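Local coordinates for autotransporter adhesin/invasin TibA (Escherichia coli, PDB 4Q1Q), which mediates adhesion to and invasion of human intestinal epithelial cells and bacterial aggregation, and enhances biofilm formation, as a heptosylated autotransporter, at residues 55-66 against 75-86; 255-264 against 273-282. All coordinates share one frame; numbering follows the deposited sequence.

Contact 1: residues 55-66 against 75-86; sequences STTINIGGVQHV and STINSGGHQHVS. With 289 (D-glycero-alpha-D-manno-heptopyranose), chain I; 289 (D-glycero-alpha-D-manno-heptopyranose), chain V; 289 (D-glycero-alpha-D-manno-heptopyranose), chain B.
T56 O accepts the backbone N-H of T76, opening a parallel ladder that I58 continues by bonding to T76 O and N78 N; the preceding S55 carries a heptose on OG. On the inner face, CD1 of I58 packs over Q83 CB at 4.2 Å. N59 and N78 run alongside each other, their amide planes 18° apart; N78 ND2 to N59 OD1 is weak at 3.4 Å, while N59 ND2 is hydrogen-bonded to N40 OD1, and N78 OD1 accepts from N97 ND2. Both segments then make a type II turn, where G61 N donates to G80 O at 2.9 Å from above the carbonyl plane. Q64, with CG anti to the backbone N (chi1 -179°) and an extended chain, lies along Q83, amides nearly coplanar, and its OE1 receives Q83 NE2 at 2.7 Å. On the other face the edge of the H84 ring is turned toward the face of H65 in an offset edge-to-face pair, planes at 72°. The S86 heptose meets both rings in their planes: H65 ND1 to its O2 at 2.7 Å and H84 ND1 to its O3 at 2.9 Å. Amide pairs, continued by Q45 and Q102, satisfy polar groups coil by coil, whereas the imidazoles probably help to set how the sugar lies.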
loop_
_atom_site.group_PDB
_atom_site.type_symbol
_atom_site.label_atom_id
_atom_site.label_comp_id
_atom_site.label_asym_id
_atom_site.label_seq_id
_atom_site.Cartn_x
_atom_site.Cartn_y
_atom_site.Cartn_z
ATOM N N SER A 55 -6.884 15.216 15.509
ATOM C CA SER A 55 -5.957 14.795 16.556
ATOM C C SER A 55 -6.534 13.732 17.490
ATOM O O SER A 55 -6.184 13.664 18.672
ATOM C CB SER A 55 -5.519 16.004 17.390
ATOM O OG SER A 55 -5.000 17.070 16.606
ATOM N N THR A 56 -7.426 12.906 16.953
ATOM C CA THR A 56 -8.035 11.857 17.753
ATOM C C THR A 56 -7.018 10.763 17.996
ATOM O O THR A 56 -6.342 10.357 17.048
ATOM C CB THR A 56 -9.228 11.251 17.026
ATOM O OG1 THR A 56 -10.107 12.301 16.611
ATOM C CG2 THR A 56 -9.971 10.313 17.940
ATOM N N THR A 57 -6.888 10.350 19.255
ATOM C CA THR A 57 -6.061 9.207 19.640
ATOM C C THR A 57 -6.960 7.984 19.841
ATOM O O THR A 57 -7.948 8.051 20.568
ATOM C CB THR A 57 -5.222 9.537 20.896
ATOM O OG1 THR A 57 -3.985 10.165 20.517
ATOM C CG2 THR A 57 -4.909 8.292 21.704
ATOM N N ILE A 58 -6.641 6.870 19.192
ATOM C CA ILE A 58 -7.494 5.676 19.227
ATOM C C ILE A 58 -6.731 4.520 19.862
ATOM O O ILE A 58 -5.735 4.045 19.303
ATOM C CB ILE A 58 -7.960 5.221 17.829
ATOM C CG1 ILE A 58 -8.499 6.401 17.018
ATOM C CG2 ILE A 58 -9.030 4.148 17.951
ATOM C CD1 ILE A 58 -8.928 6.063 15.608
ATOM N N ASN A 59 -7.205 4.097 21.029
ATOM C CA ASN A 59 -6.541 3.048 21.802
ATOM C C ASN A 59 -7.352 1.748 21.817
ATOM O O ASN A 59 -8.494 1.694 21.359
ATOM C CB ASN A 59 -6.237 3.505 23.239
ATOM C CG ASN A 59 -5.299 4.704 23.306
ATOM O OD1 ASN A 59 -4.210 4.688 22.734
ATOM N ND2 ASN A 59 -5.708 5.747 24.021
ATOM N N ILE A 60 -6.725 0.703 22.350
ATOM C CA ILE A 60 -7.237 -0.668 22.345
ATOM C C ILE A 60 -8.746 -0.717 22.527
ATOM O O ILE A 60 -9.289 -0.158 23.474
ATOM C CB ILE A 60 -6.548 -1.562 23.409
ATOM C CG1 ILE A 60 -7.212 -2.943 23.463
ATOM C CG2 ILE A 60 -6.544 -0.913 24.789
ATOM C CD1 ILE A 60 -6.231 -4.060 23.746
ATOM N N GLY A 61 -9.418 -1.399 21.607
ATOM C CA GLY A 61 -10.866 -1.571 21.685
ATOM C C GLY A 61 -11.655 -0.302 21.447
ATOM O O GLY A 61 -12.874 -0.333 21.577
ATOM N N GLY A 62 -10.993 0.808 21.125
ATOM C CA GLY A 62 -11.678 1.981 20.567
ATOM C C GLY A 62 -11.815 2.043 19.050
ATOM O O GLY A 62 -10.891 1.677 18.326
ATOM N N VAL A 63 -12.951 2.535 18.566
ATOM C CA VAL A 63 -13.216 2.747 17.139
ATOM C C VAL A 63 -13.643 4.174 16.737
ATOM O O VAL A 63 -14.554 4.736 17.356
ATOM C CB VAL A 63 -14.311 1.775 16.665
ATOM C CG1 VAL A 63 -15.646 2.085 17.324
ATOM C CG2 VAL A 63 -14.470 1.824 15.152
ATOM N N GLN A 64 -12.994 4.742 15.716
ATOM C CA GLN A 64 -13.421 5.961 15.001
ATOM C C GLN A 64 -14.069 5.633 13.657
ATOM O O GLN A 64 -13.404 5.111 12.764
ATOM C CB GLN A 64 -12.240 6.907 14.721
ATOM C CG GLN A 64 -12.572 8.219 14.010
ATOM C CD GLN A 64 -11.353 9.084 13.717
ATOM O OE1 GLN A 64 -10.410 8.652 13.052
ATOM N NE2 GLN A 64 -11.350 10.314 14.223
ATOM N N HIS A 65 -15.358 5.920 13.513
ATOM C CA HIS A 65 -16.090 5.739 12.273
ATOM C C HIS A 65 -16.140 7.040 11.486
ATOM O O HIS A 65 -16.660 8.045 11.993
ATOM C CB HIS A 65 -17.531 5.307 12.543
ATOM C CG HIS A 65 -17.650 3.998 13.256
ATOM N ND1 HIS A 65 -18.075 2.848 12.620
ATOM C CD2 HIS A 65 -17.395 3.652 14.540
ATOM C CE1 HIS A 65 -18.063 1.847 13.482
ATOM N NE2 HIS A 65 -17.635 2.303 14.646
ATOM N N VAL A 66 -15.612 7.013 10.263
ATOM C CA VAL A 66 -15.708 8.161 9.360
ATOM C C VAL A 66 -16.695 7.909 8.234
ATOM O O VAL A 66 -16.395 7.211 7.265
ATOM C CB VAL A 66 -14.367 8.528 8.710
ATOM C CG1 VAL A 66 -14.510 9.833 7.946
ATOM C CG2 VAL A 66 -13.268 8.592 9.759
ATOM N N SER A 75 -5.739 11.626 13.061
ATOM C CA SER A 75 -6.078 10.516 13.948
ATOM C C SER A 75 -4.802 9.727 14.162
ATOM O O SER A 75 -3.996 9.596 13.246
ATOM C CB SER A 75 -7.117 9.571 13.357
ATOM O OG SER A 75 -8.451 10.035 13.420
ATOM N N THR A 76 -4.613 9.197 15.365
ATOM C CA THR A 76 -3.466 8.329 15.609
ATOM C C THR A 76 -3.947 7.010 16.239
ATOM O O THR A 76 -4.580 6.992 17.298
ATOM C CB THR A 76 -2.374 9.072 16.424
ATOM O OG1 THR A 76 -1.255 8.211 16.664
ATOM C CG2 THR A 76 -2.893 9.527 17.773
ATOM N N ILE A 77 -3.644 5.886 15.593
ATOM C CA ILE A 77 -4.253 4.606 15.967
ATOM C C ILE A 77 -3.242 3.731 16.695
ATOM O O ILE A 77 -2.132 3.517 16.202
ATOM C CB ILE A 77 -4.784 3.839 14.737
ATOM C CG1 ILE A 77 -5.387 4.827 13.738
ATOM C CG2 ILE A 77 -5.794 2.762 15.132
ATOM C CD1 ILE A 77 -5.818 4.181 12.440
ATOM N N ASN A 78 -3.617 3.234 17.873
ATOM C CA ASN A 78 -2.721 2.380 18.659
ATOM C C ASN A 78 -3.243 0.963 18.884
ATOM O O ASN A 78 -4.435 0.701 18.689
ATOM C CB ASN A 78 -2.422 3.043 20.008
ATOM C CG ASN A 78 -1.554 4.276 19.856
ATOM O OD1 ASN A 78 -0.404 4.185 19.427
ATOM N ND2 ASN A 78 -2.100 5.434 20.199
ATOM N N SER A 79 -2.322 0.096 19.299
ATOM C CA SER A 79 -2.531 -1.303 19.697
ATOM C C SER A 79 -3.998 -1.585 19.959
ATOM O O SER A 79 -4.567 -1.090 20.916
ATOM C CB SER A 79 -1.659 -1.639 20.922
ATOM O OG SER A 79 -1.798 -2.922 21.544
ATOM N N GLY A 80 -4.643 -2.306 19.052
ATOM C CA GLY A 80 -6.010 -2.779 19.246
ATOM C C GLY A 80 -7.089 -1.775 18.921
ATOM O O GLY A 80 -8.270 -2.073 19.067
ATOM N N GLY A 81 -6.714 -0.586 18.465
ATOM C CA GLY A 81 -7.717 0.349 17.962
ATOM C C GLY A 81 -7.969 0.320 16.462
ATOM O O GLY A 81 -7.133 -0.157 15.687
ATOM N N HIS A 82 -9.111 0.876 16.064
ATOM C CA HIS A 82 -9.596 0.833 14.680
ATOM C C HIS A 82 -10.075 2.189 14.162
ATOM O O HIS A 82 -10.836 2.847 14.871
ATOM C CB HIS A 82 -10.781 -0.129 14.539
ATOM C CG HIS A 82 -10.405 -1.573 14.643
ATOM N ND1 HIS A 82 -9.951 -2.301 13.563
ATOM C CD2 HIS A 82 -10.408 -2.424 15.696
ATOM C CE1 HIS A 82 -9.672 -3.533 13.953
ATOM N NE2 HIS A 82 -9.941 -3.632 15.243
ATOM N N GLN A 83 -9.609 2.612 12.987
ATOM C CA GLN A 83 -10.267 3.648 12.181
ATOM C C GLN A 83 -10.938 3.024 10.956
ATOM O O GLN A 83 -10.236 2.361 10.182
ATOM C CB GLN A 83 -9.281 4.709 11.684
ATOM C CG GLN A 83 -9.937 5.811 10.867
ATOM C CD GLN A 83 -8.939 6.830 10.357
ATOM O OE1 GLN A 83 -8.042 6.505 9.572
ATOM N NE2 GLN A 83 -9.068 8.068 10.825
ATOM N N HIS A 84 -12.262 3.161 10.852
ATOM C CA HIS A 84 -13.034 2.709 9.707
ATOM C C HIS A 84 -13.383 3.928 8.874
ATOM O O HIS A 84 -14.187 4.758 9.306
ATOM C CB HIS A 84 -14.361 2.048 10.097
ATOM C CG HIS A 84 -14.226 0.728 10.787
ATOM N ND1 HIS A 84 -15.320 -0.010 11.186
ATOM C CD2 HIS A 84 -13.132 0.019 11.163
ATOM C CE1 HIS A 84 -14.906 -1.099 11.810
ATOM N NE2 HIS A 84 -13.584 -1.110 11.800
ATOM N N VAL A 85 -12.808 4.028 7.680
ATOM C CA VAL A 85 -13.181 5.089 6.746
ATOM C C VAL A 85 -14.159 4.548 5.733
ATOM O O VAL A 85 -13.800 3.876 4.763
ATOM C CB VAL A 85 -11.995 5.649 5.955
ATOM C CG1 VAL A 85 -12.417 6.803 5.057
ATOM C CG2 VAL A 85 -10.923 6.107 6.922
ATOM N N SER A 86 -15.415 4.871 5.992
ATOM C CA SER A 86 -16.486 4.371 5.152
ATOM C C SER A 86 -16.757 5.306 3.989
ATOM O O SER A 86 -16.161 6.369 3.849
ATOM C CB SER A 86 -17.771 4.175 5.964
ATOM O OG SER A 86 -17.533 3.321 7.067
HETATM O O7 289 I . -21.901 0.840 4.198
HETATM C C7 289 I . -20.647 0.797 4.888
HETATM C C6 289 I . -20.840 1.443 6.253
HETATM O O6 289 I . -21.873 0.731 6.947
HETATM C C5 289 I . -19.487 1.522 6.963
HETATM O O5 289 I . -19.499 2.889 7.386
HETATM C C1 289 I . -18.318 3.254 8.104
HETATM C C2 289 I . -18.210 2.486 9.415
HETATM O O2 289 I . -19.340 2.757 10.257
HETATM C C3 289 I . -18.070 1.016 9.040
HETATM O O3 289 I . -18.063 0.279 10.260
HETATM C C4 289 I . -19.202 0.563 8.123
HETATM O O4 289 I . -18.773 -0.708 7.626
HETATM O O7 289 V . -2.928 -9.216 22.148
HETATM C C7 289 V . -2.163 -8.007 22.194
HETATM C C6 289 V . -2.914 -6.901 21.463
HETATM O O6 289 V . -4.069 -6.529 22.222
HETATM C C5 289 V . -2.029 -5.677 21.261
HETATM O O5 289 V . -1.865 -4.994 22.503
HETATM C C1 289 V . -1.143 -3.772 22.352
HETATM C C2 289 V . 0.269 -4.074 21.869
HETATM O O2 289 V . 0.964 -4.830 22.866
HETATM C C3 289 V . 0.236 -4.862 20.567
HETATM O O3 289 V . 1.559 -5.291 20.228
HETATM C C4 289 V . -0.666 -6.079 20.711
HETATM O O4 289 V . -0.830 -6.702 19.432
HETATM O O7 289 B . -0.478 15.210 21.050
HETATM C C7 289 B . -1.304 15.248 19.879
HETATM C C6 289 B . -1.946 16.620 19.680
HETATM O O6 289 B . -1.023 17.657 20.033
HETATM C C5 289 B . -2.434 16.855 18.254
HETATM O O5 289 B . -3.546 17.752 18.303
HETATM C C1 289 B . -4.154 17.963 17.024
HETATM C C2 289 B . -3.237 18.630 16.000
HETATM O O2 289 B . -3.022 20.020 16.274
HETATM C C3 289 B . -1.922 17.854 15.958
HETATM O O3 289 B . -0.951 18.648 15.268
HETATM C C4 289 B . -1.380 17.461 17.332
HETATM O O4 289 B . -0.336 16.508 17.125
#

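Contact 2: residues 255-264 against 273-282; sequences VEAGGSASKV and ITNTSAAVSG. With 289 (D-glycero-alpha-D-manno-heptopyranose), chain C; 289 (D-glycero-alpha-D-manno-heptopyranose), chain D.
The carboxylate of E256 lies alongside the amide of N275, their planes 20° apart. E256 OE1 is hydrogen-bonded to H235 NE2. The N275 amide sits beside the V255 carbonyl, with N275 CG 3.7 Å from V255 O, but it is probably turned over in the model, and no bond is drawn from it. A water ties the same region together more clearly: it donates to V255 O at 2.9 Å and accepts the backbone N-H of N275. Next to them the methyl of A257 lies against T276 OG1.

The apolar part is built round V280, whose two methyls split the work. CG1, anti to the backbone N (chi1 172°), presses on V264 CG2 at 3.6 Å, the two side chains crossing at about a right angle. CG2 faces V255 CG2 at 3.8 Å and also reaches the methyl of A261, while A279 CB rests on the other V255 methyl, CG1. L253, on strand 252-255 together with V255, touches A261 and V264 as well, so this small group joins the interior of the coil.

Backbone bonds are few and uneven. V255 N donates to I273 O, and A261 N to A279 O at 2.9 Å. S281 N approaches A261 O at 3.1 Å from above the carbonyl plane, a bent bond, before V264 N restores a straighter one to S281 O at 2.8 Å. Heptoses are linked to S260 and S277, the latter on a loop that bulges away from 255-264. Coil-on-coil stacking of this sort belongs to the parallel beta-helix of autotransporter passengers, here at its last modelled coil, where the strand pairing becomes irregular.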
loop_
_atom_site.group_PDB
_atom_site.type_symbol
_atom_site.label_atom_id
_atom_site.label_comp_id
_atom_site.label_asym_id
_atom_site.label_seq_id
_atom_site.Cartn_x
_atom_site.Cartn_y
_atom_site.Cartn_z
ATOM N N VAL A 255 16.954 -15.078 -16.769
ATOM C CA VAL A 255 15.842 -15.996 -16.955
ATOM C C VAL A 255 16.276 -17.398 -16.536
ATOM O O VAL A 255 17.225 -17.955 -17.072
ATOM C CB VAL A 255 15.369 -15.973 -18.419
ATOM C CG1 VAL A 255 14.138 -16.844 -18.640
ATOM C CG2 VAL A 255 15.078 -14.536 -18.832
ATOM N N GLU A 256 15.607 -17.964 -15.544
ATOM C CA GLU A 256 15.931 -19.321 -15.120
ATOM C C GLU A 256 15.259 -20.304 -16.058
ATOM O O GLU A 256 14.340 -19.951 -16.800
ATOM C CB GLU A 256 15.420 -19.622 -13.716
ATOM C CG GLU A 256 15.806 -18.593 -12.678
ATOM C CD GLU A 256 17.223 -18.800 -12.174
ATOM O OE1 GLU A 256 17.635 -18.059 -11.255
ATOM O OE2 GLU A 256 17.905 -19.709 -12.697
ATOM N N ALA A 257 15.732 -21.545 -16.031
ATOM C CA ALA A 257 15.215 -22.558 -16.937
ATOM C C ALA A 257 13.715 -22.651 -16.732
ATOM O O ALA A 257 13.251 -22.658 -15.596
ATOM C CB ALA A 257 15.903 -23.896 -16.711
ATOM N N GLY A 258 12.966 -22.668 -17.831
ATOM C CA GLY A 258 11.508 -22.658 -17.756
ATOM C C GLY A 258 10.827 -21.313 -17.548
ATOM O O GLY A 258 9.593 -21.287 -17.481
ATOM N N GLY A 259 11.573 -20.217 -17.395
ATOM C CA GLY A 259 10.966 -18.889 -17.348
ATOM C C GLY A 259 10.846 -18.408 -18.781
ATOM O O GLY A 259 11.476 -19.021 -19.632
ATOM N N SER A 260 10.093 -17.353 -19.098
ATOM C CA SER A 260 10.131 -16.799 -20.456
ATOM C C SER A 260 10.113 -15.282 -20.555
ATOM O O SER A 260 9.495 -14.568 -19.775
ATOM C CB SER A 260 8.998 -17.325 -21.342
ATOM O OG SER A 260 7.983 -18.002 -20.615
ATOM N N ALA A 261 10.756 -14.801 -21.610
ATOM C CA ALA A 261 10.801 -13.379 -21.906
ATOM C C ALA A 261 10.539 -13.212 -23.394
ATOM O O ALA A 261 10.947 -14.045 -24.205
ATOM C CB ALA A 261 12.148 -12.780 -21.536
ATOM N N SER A 262 9.832 -12.147 -23.751
ATOM C CA SER A 262 9.647 -11.859 -25.164
ATOM C C SER A 262 9.647 -10.348 -25.346
ATOM O O SER A 262 9.617 -9.586 -24.382
ATOM C CB SER A 262 8.371 -12.525 -25.673
ATOM O OG SER A 262 7.248 -12.051 -24.947
ATOM N N LYS A 263 9.788 -9.938 -26.597
ATOM C CA LYS A 263 9.929 -8.537 -26.945
ATOM C C LYS A 263 10.974 -7.887 -26.066
ATOM O O LYS A 263 10.752 -6.834 -25.481
ATOM C CB LYS A 263 8.594 -7.800 -26.834
ATOM C CG LYS A 263 7.556 -8.374 -27.779
ATOM C CD LYS A 263 6.501 -7.330 -28.131
ATOM C CE LYS A 263 5.517 -7.863 -29.161
ATOM N NZ LYS A 263 4.760 -9.016 -28.599
ATOM N N VAL A 264 12.151 -8.499 -26.049
ATOM C CA VAL A 264 13.264 -7.967 -25.287
ATOM C C VAL A 264 14.066 -6.969 -26.103
ATOM O O VAL A 264 14.469 -7.266 -27.212
ATOM C CB VAL A 264 14.212 -9.077 -24.783
ATOM C CG1 VAL A 264 15.430 -8.447 -24.137
ATOM C CG2 VAL A 264 13.487 -9.958 -23.776
ATOM N N ILE A 273 20.868 -13.221 -19.407
ATOM C CA ILE A 273 21.288 -14.546 -18.988
ATOM C C ILE A 273 20.165 -15.546 -19.171
ATOM O O ILE A 273 19.062 -15.334 -18.668
ATOM C CB ILE A 273 21.645 -14.552 -17.498
ATOM C CG1 ILE A 273 22.724 -13.506 -17.253
ATOM C CG2 ILE A 273 22.154 -15.928 -17.082
ATOM C CD1 ILE A 273 23.116 -13.346 -15.795
ATOM N N THR A 274 20.420 -16.622 -19.906
ATOM C CA THR A 274 19.377 -17.621 -20.122
ATOM C C THR A 274 19.935 -18.968 -19.696
ATOM O O THR A 274 21.156 -19.139 -19.685
ATOM C CB THR A 274 18.949 -17.729 -21.594
ATOM O OG1 THR A 274 20.117 -17.969 -22.383
ATOM C CG2 THR A 274 18.262 -16.449 -22.063
ATOM N N ASN A 275 19.039 -19.895 -19.379
ATOM C CA ASN A 275 19.396 -21.249 -18.964
ATOM C C ASN A 275 18.736 -22.388 -19.742
ATOM O O ASN A 275 18.774 -23.548 -19.330
ATOM C CB ASN A 275 19.138 -21.398 -17.465
ATOM C CG ASN A 275 19.936 -20.383 -16.678
ATOM O OD1 ASN A 275 19.499 -19.261 -16.428
ATOM N ND2 ASN A 275 21.177 -20.727 -16.420
ATOM N N THR A 276 18.235 -22.027 -20.913
ATOM C CA THR A 276 17.480 -22.846 -21.844
ATOM C C THR A 276 17.573 -22.081 -23.172
ATOM O O THR A 276 17.679 -20.860 -23.160
ATOM C CB THR A 276 16.009 -22.896 -21.383
ATOM O OG1 THR A 276 15.846 -23.901 -20.376
ATOM C CG2 THR A 276 15.065 -23.131 -22.554
ATOM N N SER A 277 17.472 -22.716 -24.331
ATOM C CA SER A 277 17.630 -21.971 -25.577
ATOM C C SER A 277 16.437 -21.150 -26.065
ATOM O O SER A 277 16.601 -20.198 -26.827
ATOM C CB SER A 277 17.973 -22.928 -26.716
ATOM O OG SER A 277 16.880 -23.806 -26.913
ATOM N N ALA A 278 15.216 -21.553 -25.758
ATOM C CA ALA A 278 14.092 -20.798 -26.322
ATOM C C ALA A 278 13.499 -19.883 -25.243
ATOM O O ALA A 278 12.287 -19.705 -25.137
ATOM C CB ALA A 278 13.068 -21.751 -26.930
ATOM N N ALA A 279 14.368 -19.289 -24.430
ATOM C CA ALA A 279 13.916 -18.591 -23.230
ATOM C C ALA A 279 13.535 -17.141 -23.517
ATOM O O ALA A 279 12.623 -16.603 -22.893
ATOM C CB ALA A 279 14.989 -18.639 -22.149
ATOM N N VAL A 280 14.239 -16.510 -24.452
ATOM C CA VAL A 280 14.128 -15.069 -24.662
ATOM C C VAL A 280 13.937 -14.709 -26.134
ATOM O O VAL A 280 14.635 -15.269 -26.979
ATOM C CB VAL A 280 15.398 -14.370 -24.142
ATOM C CG1 VAL A 280 15.414 -12.899 -24.524
ATOM C CG2 VAL A 280 15.520 -14.504 -22.633
ATOM N N SER A 281 13.034 -13.772 -26.425
ATOM C CA SER A 281 12.745 -13.325 -27.791
ATOM C C SER A 281 13.041 -11.838 -27.992
ATOM O O SER A 281 12.388 -10.984 -27.391
ATOM C CB SER A 281 11.284 -13.577 -28.182
ATOM O OG SER A 281 10.887 -14.924 -27.968
ATOM N N GLY A 282 14.010 -11.546 -28.859
ATOM C CA GLY A 282 14.374 -10.178 -29.226
ATOM C C GLY A 282 13.685 -9.719 -30.498
ATOM O O GLY A 282 12.456 -9.676 -30.586
HETATM O O7 289 C . 20.356 -24.562 -28.579
HETATM C C7 289 C . 20.143 -25.975 -28.424
HETATM C C6 289 C . 18.794 -26.398 -28.978
HETATM O O6 289 C . 18.817 -27.820 -29.115
HETATM C C5 289 C . 17.690 -25.914 -28.043
HETATM O O5 289 C . 17.415 -24.603 -28.531
HETATM C C1 289 C . 16.240 -23.950 -28.045
HETATM C C2 289 C . 15.071 -24.821 -28.494
HETATM O O2 289 C . 15.105 -25.095 -29.900
HETATM C C3 289 C . 15.207 -26.068 -27.629
HETATM O O3 289 C . 14.009 -26.835 -27.751
HETATM C C4 289 C . 16.472 -26.826 -28.007
HETATM O O4 289 C . 16.788 -27.819 -27.028
HETATM O O7 289 D . 2.687 -21.792 -20.141
HETATM C C7 289 D . 2.967 -20.434 -19.778
HETATM C C6 289 D . 4.410 -20.170 -19.329
HETATM O O6 289 D . 5.027 -21.300 -18.696
HETATM C C5 289 D . 5.339 -19.719 -20.461
HETATM O O5 289 D . 6.679 -19.809 -19.965
HETATM C C1 289 D . 7.630 -19.239 -20.866
HETATM C C2 289 D . 7.695 -20.170 -22.075
HETATM O O2 289 D . 7.985 -21.535 -21.750
HETATM C C3 289 D . 6.334 -20.129 -22.763
HETATM O O3 289 D . 6.350 -21.027 -23.878
HETATM C C4 289 D . 5.223 -20.488 -21.779
HETATM O O4 289 D . 3.984 -20.168 -22.419
HETATM O O HOH W 1 16.341 -19.700 -19.262
#

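Overall arrangement
Contact 1 and contact 2 both stack one coil of the beta-helix on the next and both include strands of the same long parallel face, but they lie on opposite sides of the chain's centre, their own centres about 49 Å apart. Contact 1 is the more buried, regular in strand pairing and rich in amide and imidazole contacts that run on into neighbouring coils. Contact 2, at the end of the modelled chain, is more exposed: its second segment is largely loop, with a few backbone bonds, a water bridge and a patch of valine and alanine methyls. Each bears serine-linked heptoses, yet only in contact 1 does a sugar hydrogen-bond to side chains of both segments.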